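PDB 3CVG: putative metal binding protein from Coccidioides immitis, which is thought to bind a metal ion, probably through a two-lobed fold of the periplasmic binding protein type. Local coordinates for residues A57-D62 / D72-V77; R146-Y151 / T192-L197; A155-E160 / T178-Y183. All coordinates share one frame; numbering follows the deposited sequence.

Interaction 1. Residues A57-D62 / D72-V77; sequences AWYKSD and DGIVDV
The ring of Y59 lies beside the isopropyl group of V75, CD2 coming within 3.6 Å of V75 CG1. The same methyl also reaches back to Y59 CB at 3.8 Å, and its approach to the ring is oblique. The tyrosine and valine side chains run antiparallel, one passing alongside the other, so that the valine is met by the root of the tyrosine while the outer half of the ring runs on to I74. There CG2 of I74 sits over one ring face, at a looser 4.4 Å from Y59 CE1, and the I74 carbonyl oxygen lies 4.0 Å from Y59 CE2. With CG beside its own backbone N (chi1 -78°), the tyrosine is swung across to the loop.

This joins strand 55-60 to the turn that follows helix 63-71, within a strand-helix-strand succession of the alpha/beta kind found in periplasmic binding proteins. Strand 20-26 pairs in parallel with both 55-60 and 77-80. D62 caps the start of the helix through V65 N. A Schellman motif ends it, G73 as its C-prime residue taking the positive phi that a residue without a side chain adopts easily. The turn delivers two branched aliphatic residues, compact and oily, to the tyrosine. V75 also packs on Y69 and L70 of the helix, and the side chain of the partly exposed Y59 also touches R23 of strand 20-26.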
# COMPACT_ATOMS: atom_id res chain seq x y z
N ALA A 57 -12.83 -15.20 5.36
CA ALA A 57 -12.11 -14.58 6.47
C ALA A 57 -10.87 -13.83 6.00
O ALA A 57 -10.13 -14.31 5.13
CB ALA A 57 -11.73 -15.63 7.50
N TRP A 58 -10.65 -12.66 6.59
CA TRP A 58 -9.50 -11.82 6.27
C TRP A 58 -8.53 -11.73 7.45
O TRP A 58 -8.89 -11.30 8.54
CB TRP A 58 -9.96 -10.41 5.88
CG TRP A 58 -8.85 -9.38 5.97
CD1 TRP A 58 -7.58 -9.49 5.46
CD2 TRP A 58 -8.91 -8.10 6.63
NE1 TRP A 58 -6.85 -8.37 5.78
CE2 TRP A 58 -7.63 -7.50 6.49
CE3 TRP A 58 -9.91 -7.41 7.33
CZ2 TRP A 58 -7.33 -6.25 7.03
CZ3 TRP A 58 -9.60 -6.16 7.86
CH2 TRP A 58 -8.33 -5.59 7.71
N TYR A 59 -7.29 -12.15 7.20
CA TYR A 59 -6.23 -12.10 8.20
C TYR A 59 -5.35 -10.89 7.91
O TYR A 59 -4.85 -10.73 6.80
CB TYR A 59 -5.38 -13.37 8.13
CG TYR A 59 -6.02 -14.56 8.79
CD1 TYR A 59 -5.82 -14.82 10.15
CD2 TYR A 59 -6.84 -15.42 8.07
CE1 TYR A 59 -6.43 -15.91 10.77
CE2 TYR A 59 -7.45 -16.52 8.68
CZ TYR A 59 -7.24 -16.75 10.03
OH TYR A 59 -7.84 -17.84 10.63
N LYS A 60 -5.18 -10.04 8.92
CA LYS A 60 -4.38 -8.83 8.78
C LYS A 60 -2.89 -9.14 8.87
O LYS A 60 -2.42 -9.65 9.89
CB LYS A 60 -4.76 -7.82 9.86
CG LYS A 60 -4.09 -6.47 9.73
CD LYS A 60 -4.68 -5.49 10.73
CE LYS A 60 -4.18 -4.07 10.48
NZ LYS A 60 -4.86 -3.08 11.38
N SER A 61 -2.16 -8.84 7.80
CA SER A 61 -0.73 -9.10 7.76
C SER A 61 -0.00 -8.34 6.66
O SER A 61 -0.55 -8.12 5.58
CB SER A 61 -0.50 -10.61 7.58
OG SER A 61 -1.20 -11.09 6.44
N ASP A 62 1.22 -7.91 6.95
CA ASP A 62 2.00 -7.19 5.95
C ASP A 62 2.45 -8.24 4.94
O ASP A 62 2.20 -9.43 5.12
CB ASP A 62 3.19 -6.47 6.59
CG ASP A 62 4.27 -7.41 7.11
OD1 ASP A 62 4.11 -8.65 7.00
OD2 ASP A 62 5.29 -6.91 7.62
N ASP A 72 2.73 -21.57 5.84
CA ASP A 72 2.26 -22.43 6.92
C ASP A 72 0.78 -22.75 6.77
O ASP A 72 0.14 -23.27 7.69
CB ASP A 72 2.53 -21.77 8.27
CG ASP A 72 3.99 -21.39 8.46
OD1 ASP A 72 4.87 -22.24 8.20
OD2 ASP A 72 4.26 -20.24 8.87
N GLY A 73 0.22 -22.42 5.60
CA GLY A 73 -1.18 -22.69 5.34
C GLY A 73 -2.19 -22.00 6.24
O GLY A 73 -3.30 -22.50 6.42
N ILE A 74 -1.83 -20.85 6.81
CA ILE A 74 -2.75 -20.13 7.67
C ILE A 74 -3.82 -19.46 6.81
O ILE A 74 -4.98 -19.33 7.23
CB ILE A 74 -2.03 -19.06 8.50
CG1 ILE A 74 -0.94 -19.71 9.36
CG2 ILE A 74 -3.04 -18.32 9.38
CD1 ILE A 74 -1.45 -20.78 10.31
N VAL A 75 -3.43 -19.03 5.62
CA VAL A 75 -4.36 -18.41 4.68
C VAL A 75 -4.27 -19.13 3.34
O VAL A 75 -3.32 -19.88 3.10
CB VAL A 75 -4.04 -16.91 4.47
CG1 VAL A 75 -4.18 -16.16 5.79
CG2 VAL A 75 -2.65 -16.74 3.88
N ASP A 76 -5.27 -18.92 2.49
CA ASP A 76 -5.30 -19.57 1.18
C ASP A 76 -4.72 -18.68 0.09
O ASP A 76 -4.07 -19.14 -0.85
CB ASP A 76 -6.74 -19.94 0.83
CG ASP A 76 -7.40 -20.78 1.89
OD1 ASP A 76 -6.95 -21.93 2.10
OD2 ASP A 76 -8.35 -20.29 2.53
N VAL A 77 -4.97 -17.38 0.23
CA VAL A 77 -4.47 -16.41 -0.73
C VAL A 77 -3.94 -15.20 0.02
O VAL A 77 -4.17 -15.05 1.21
CB VAL A 77 -5.58 -15.95 -1.70
CG1 VAL A 77 -5.96 -17.09 -2.63
CG2 VAL A 77 -6.79 -15.47 -0.92

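Interaction 2. Residues R146-Y151 / T192-L197; sequences RFLSRY and TAAILL
Strand 147-149 and the C-terminal end of helix 187-196 come closest at L148 and A194, whose CA atoms are 6.2 Å apart. So short a spacing between a strand and a helix is possible because the helix presents alanines here: A193 and A194 both direct their CB toward the strand, and neither has bulk to hold the backbones apart.

A single leucine fills the gap. L148 directs its side chain at the helix, with CG anti to the backbone N (chi1 -167°), and its CD1 methyl does all the close touching. That methyl rests against the helix backbone, 3.6 Å from A194 N and 3.7 Å from A194 CA, and it is flanked by the two alanine methyls, A193 CB and A194 CB, each 3.9 Å from CD1. Farther along the chain, L197 adds only a glancing touch, its CD1 lying 4.5 Å from L148 CD1. No hydrogen bond crosses the contact; it is apolar packing, which suits a leucine buried against small residues. A190, on the preceding turn of the helix, also touches L148.

The neighbouring strand residue F147 points away from this helix, and its ring meets W164 of helix 155-166 edge-to-face. Strand 147-149, running parallel to both 180-182 and 200-204, thus has a helix packed on each of its two faces, the three-layer alpha/beta/alpha arrangement characteristic of a periplasmic binding protein lobe.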
# COMPACT_ATOMS: atom_id res chain seq x y z
N ARG A 146 11.96 18.39 7.97
CA ARG A 146 11.96 17.09 8.65
C ARG A 146 11.12 16.10 7.83
O ARG A 146 10.18 16.50 7.13
CB ARG A 146 11.43 17.23 10.08
CG ARG A 146 12.36 18.05 11.01
CD ARG A 146 11.71 18.34 12.35
NE ARG A 146 11.34 17.11 13.07
CZ ARG A 146 12.20 16.31 13.68
NH1 ARG A 146 13.50 16.59 13.66
NH2 ARG A 146 11.77 15.23 14.31
N PHE A 147 11.47 14.82 7.90
CA PHE A 147 10.75 13.78 7.17
C PHE A 147 10.25 12.71 8.14
O PHE A 147 11.05 12.14 8.89
CB PHE A 147 11.68 13.12 6.14
CG PHE A 147 11.02 12.06 5.33
CD1 PHE A 147 10.34 12.38 4.16
CD2 PHE A 147 11.02 10.73 5.76
CE1 PHE A 147 9.68 11.40 3.43
CE2 PHE A 147 10.35 9.75 5.03
CZ PHE A 147 9.69 10.10 3.86
N LEU A 148 8.94 12.43 8.10
CA LEU A 148 8.35 11.44 9.00
C LEU A 148 8.31 10.03 8.41
O LEU A 148 7.72 9.78 7.36
CB LEU A 148 6.93 11.85 9.41
CG LEU A 148 6.26 11.09 10.58
CD1 LEU A 148 5.24 12.00 11.24
CD2 LEU A 148 5.59 9.79 10.12
N SER A 149 8.95 9.10 9.12
CA SER A 149 9.00 7.71 8.72
C SER A 149 8.25 6.85 9.73
O SER A 149 8.45 6.98 10.94
CB SER A 149 10.45 7.23 8.60
OG SER A 149 10.54 5.82 8.53
N ARG A 150 7.37 5.98 9.24
CA ARG A 150 6.64 5.08 10.13
C ARG A 150 7.58 4.03 10.73
O ARG A 150 7.24 3.39 11.73
CB ARG A 150 5.47 4.44 9.38
CG ARG A 150 4.30 5.42 9.21
CD ARG A 150 3.23 4.87 8.28
NE ARG A 150 2.79 3.55 8.70
CZ ARG A 150 2.28 2.64 7.88
NH1 ARG A 150 2.15 2.91 6.59
NH2 ARG A 150 1.93 1.44 8.34
N TYR A 151 8.75 3.85 10.10
CA TYR A 151 9.80 2.95 10.61
C TYR A 151 9.22 1.65 11.17
O TYR A 151 9.58 1.23 12.28
CB TYR A 151 10.57 3.69 11.71
CG TYR A 151 12.07 3.41 11.78
CD1 TYR A 151 12.91 3.76 10.74
CD2 TYR A 151 12.63 2.80 12.91
CE1 TYR A 151 14.27 3.51 10.79
CE2 TYR A 151 13.99 2.56 12.98
CZ TYR A 151 14.81 2.92 11.92
OH TYR A 151 16.16 2.71 12.01
N THR A 192 -1.47 12.33 10.05
CA THR A 192 -1.98 13.39 10.91
C THR A 192 -0.81 14.06 11.64
O THR A 192 -0.75 15.29 11.74
CB THR A 192 -2.98 12.83 11.95
OG1 THR A 192 -4.11 12.28 11.27
CG2 THR A 192 -3.44 13.93 12.90
N ALA A 193 0.11 13.25 12.13
CA ALA A 193 1.28 13.75 12.85
C ALA A 193 2.17 14.58 11.94
O ALA A 193 2.65 15.64 12.34
CB ALA A 193 2.08 12.59 13.44
N ALA A 194 2.42 14.11 10.72
CA ALA A 194 3.27 14.83 9.78
C ALA A 194 2.70 16.22 9.50
O ALA A 194 3.44 17.21 9.40
CB ALA A 194 3.39 14.06 8.47
N ILE A 195 1.39 16.28 9.35
CA ILE A 195 0.71 17.54 9.06
C ILE A 195 0.78 18.49 10.25
O ILE A 195 1.13 19.65 10.08
CB ILE A 195 -0.75 17.27 8.66
CG1 ILE A 195 -0.78 16.53 7.32
CG2 ILE A 195 -1.53 18.58 8.55
CD1 ILE A 195 -2.13 15.87 7.03
N LEU A 196 0.48 17.98 11.44
CA LEU A 196 0.51 18.79 12.65
C LEU A 196 1.91 19.29 12.96
O LEU A 196 2.09 20.40 13.46
CB LEU A 196 0.00 17.99 13.85
CG LEU A 196 -1.48 17.60 13.92
CD1 LEU A 196 -1.76 16.79 15.17
CD2 LEU A 196 -2.33 18.86 13.91
N LEU A 197 2.91 18.47 12.66
CA LEU A 197 4.30 18.82 12.94
C LEU A 197 4.98 19.57 11.81
O LEU A 197 6.14 19.97 11.94
CB LEU A 197 5.10 17.55 13.24
CG LEU A 197 4.63 16.72 14.43
CD1 LEU A 197 5.20 15.31 14.28
CD2 LEU A 197 5.07 17.37 15.74

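Interaction 3. Residues A155-E160 / T178-Y183; sequences ATNIKE and TWYHQY
Y180, on strand 180-182, reaches E160 on helix 155-166 within a beta-alpha-beta unit in which strand 147-149 lies parallel beside strand 180-182. Just before that strand, W179 lays its indole against W164 of the same helix and bonds NE1 to E137, as suits a large buried aromatic with one polar atom to satisfy.

Y180 carries the contact. Its CG is anti to the backbone N (chi1 -172°), and the long, rigid ring brings the phenol to the helix, where OH donates to E160 OE1 at 2.8 Å. The oxygen accepts on its syn lone pair, the side of its companion OE2. E160 meets the tyrosine from the opposite direction, its chain bent at chi2 (99°), with the carboxylate turned 50° from the ring plane. S149 completes the polar cluster: its OG hydrogen-bonds to both E160 OE2 and Y180 OH, so each carboxylate oxygen has a hydroxyl partner. H181, next along the strand, uses backbone bonds to F147 and S149 to tie the two strands together. Beside the phenol bond, E160 OE1 also lies at the edge of the Y180 ring, in its plane and 3.5 Å from CE1.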
# COMPACT_ATOMS: atom_id res chain seq x y z
N ALA A 155 4.86 -1.38 3.80
CA ALA A 155 5.08 -1.04 2.40
C ALA A 155 5.50 0.44 2.30
O ALA A 155 6.40 0.79 1.55
CB ALA A 155 3.81 -1.29 1.59
N THR A 156 4.86 1.31 3.08
CA THR A 156 5.20 2.73 3.07
C THR A 156 6.66 2.93 3.53
O THR A 156 7.43 3.65 2.89
CB THR A 156 4.25 3.53 4.00
OG1 THR A 156 2.91 3.40 3.52
CG2 THR A 156 4.63 5.00 4.04
N ASN A 157 7.04 2.29 4.63
CA ASN A 157 8.41 2.38 5.13
C ASN A 157 9.39 1.89 4.06
O ASN A 157 10.39 2.55 3.78
CB ASN A 157 8.55 1.56 6.42
CG ASN A 157 9.98 1.56 6.99
OD1 ASN A 157 10.74 2.53 6.84
ND2 ASN A 157 10.31 0.49 7.68
N ILE A 158 9.10 0.75 3.46
CA ILE A 158 9.96 0.20 2.41
C ILE A 158 10.14 1.26 1.31
O ILE A 158 11.26 1.54 0.87
CB ILE A 158 9.32 -1.09 1.80
CG1 ILE A 158 9.45 -2.25 2.78
CG2 ILE A 158 9.99 -1.43 0.45
CD1 ILE A 158 8.50 -3.42 2.47
N LYS A 159 9.03 1.88 0.91
CA LYS A 159 9.03 2.87 -0.15
C LYS A 159 9.94 4.08 0.13
O LYS A 159 10.79 4.42 -0.70
CB LYS A 159 7.62 3.37 -0.39
CG LYS A 159 7.55 4.58 -1.29
CD LYS A 159 7.35 4.21 -2.75
CE LYS A 159 8.47 3.38 -3.31
NZ LYS A 159 7.89 2.19 -4.03
N GLU A 160 9.75 4.75 1.26
CA GLU A 160 10.61 5.89 1.51
C GLU A 160 12.05 5.48 1.74
O GLU A 160 12.97 6.23 1.41
CB GLU A 160 10.05 6.71 2.69
CG GLU A 160 9.60 5.92 3.93
CD GLU A 160 10.63 5.89 5.04
OE1 GLU A 160 11.75 6.41 4.83
OE2 GLU A 160 10.33 5.33 6.12
N THR A 178 19.05 13.41 12.44
CA THR A 178 18.01 13.75 13.39
C THR A 178 16.72 14.27 12.80
O THR A 178 15.69 14.24 13.48
CB THR A 178 18.54 14.75 14.48
OG1 THR A 178 18.94 15.98 13.87
CG2 THR A 178 19.73 14.14 15.21
N TRP A 179 16.77 14.77 11.57
CA TRP A 179 15.56 15.25 10.89
C TRP A 179 14.72 14.06 10.35
O TRP A 179 13.59 14.25 9.88
CB TRP A 179 15.92 16.18 9.73
CG TRP A 179 17.05 15.69 8.85
CD1 TRP A 179 18.37 16.01 8.97
CD2 TRP A 179 16.94 14.83 7.71
NE1 TRP A 179 19.09 15.41 7.96
CE2 TRP A 179 18.24 14.68 7.18
CE3 TRP A 179 15.87 14.18 7.09
CZ2 TRP A 179 18.50 13.89 6.05
CZ3 TRP A 179 16.13 13.39 5.96
CH2 TRP A 179 17.43 13.26 5.46
N TYR A 180 15.29 12.86 10.40
CA TYR A 180 14.58 11.65 9.95
C TYR A 180 13.79 11.24 11.18
O TYR A 180 14.32 10.61 12.11
CB TYR A 180 15.59 10.56 9.55
CG TYR A 180 14.96 9.34 8.89
CD1 TYR A 180 14.41 9.42 7.60
CD2 TYR A 180 14.94 8.11 9.54
CE1 TYR A 180 13.86 8.28 6.98
CE2 TYR A 180 14.39 6.98 8.93
CZ TYR A 180 13.86 7.07 7.65
OH TYR A 180 13.32 5.93 7.06
N HIS A 181 12.52 11.63 11.18
CA HIS A 181 11.61 11.43 12.29
C HIS A 181 10.83 10.12 12.32
O HIS A 181 9.98 9.86 11.46
CB HIS A 181 10.63 12.61 12.33
CG HIS A 181 9.62 12.53 13.45
ND1 HIS A 181 8.40 13.17 13.39
CD2 HIS A 181 9.65 11.89 14.63
CE1 HIS A 181 7.72 12.92 14.49
NE2 HIS A 181 8.46 12.14 15.27
N GLN A 182 11.13 9.31 13.33
CA GLN A 182 10.49 8.02 13.53
C GLN A 182 9.22 8.20 14.34
O GLN A 182 9.28 8.54 15.53
CB GLN A 182 11.42 7.07 14.28
CG GLN A 182 12.64 6.62 13.48
CD GLN A 182 13.56 5.70 14.28
OE1 GLN A 182 13.11 4.98 15.18
NE2 GLN A 182 14.84 5.72 13.95
N TYR A 183 8.07 7.98 13.71
CA TYR A 183 6.78 8.09 14.40
C TYR A 183 6.10 6.77 14.04
O TYR A 183 5.45 6.64 13.00
CB TYR A 183 6.00 9.28 13.86
CG TYR A 183 4.72 9.55 14.61
CD1 TYR A 183 4.74 10.14 15.88
CD2 TYR A 183 3.48 9.21 14.07
CE1 TYR A 183 3.54 10.37 16.60
CE2 TYR A 183 2.29 9.44 14.77
CZ TYR A 183 2.33 10.02 16.02
OH TYR A 183 1.15 10.24 16.71

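Overall arrangement
Interaction 1 comes first along the chain and stands apart, its centre 30 Å from that of interaction 2 and 26 Å from that of interaction 3. Interactions 2 and 3 adjoin, centres 8 Å apart, and share a framework: strands 147-149 and 180-182 are sheet neighbours, with helix 187-196 packed on one face and helix 155-166 on the other. Interaction 3 falls entirely between the two segments of interaction 2 in sequence. This spread is consistent with the two lobes of a periplasmic binding protein, interaction 1 in one and the other pair in the second. The bound calcium ion lies about 7 Å from the N157 side chain of interaction 3.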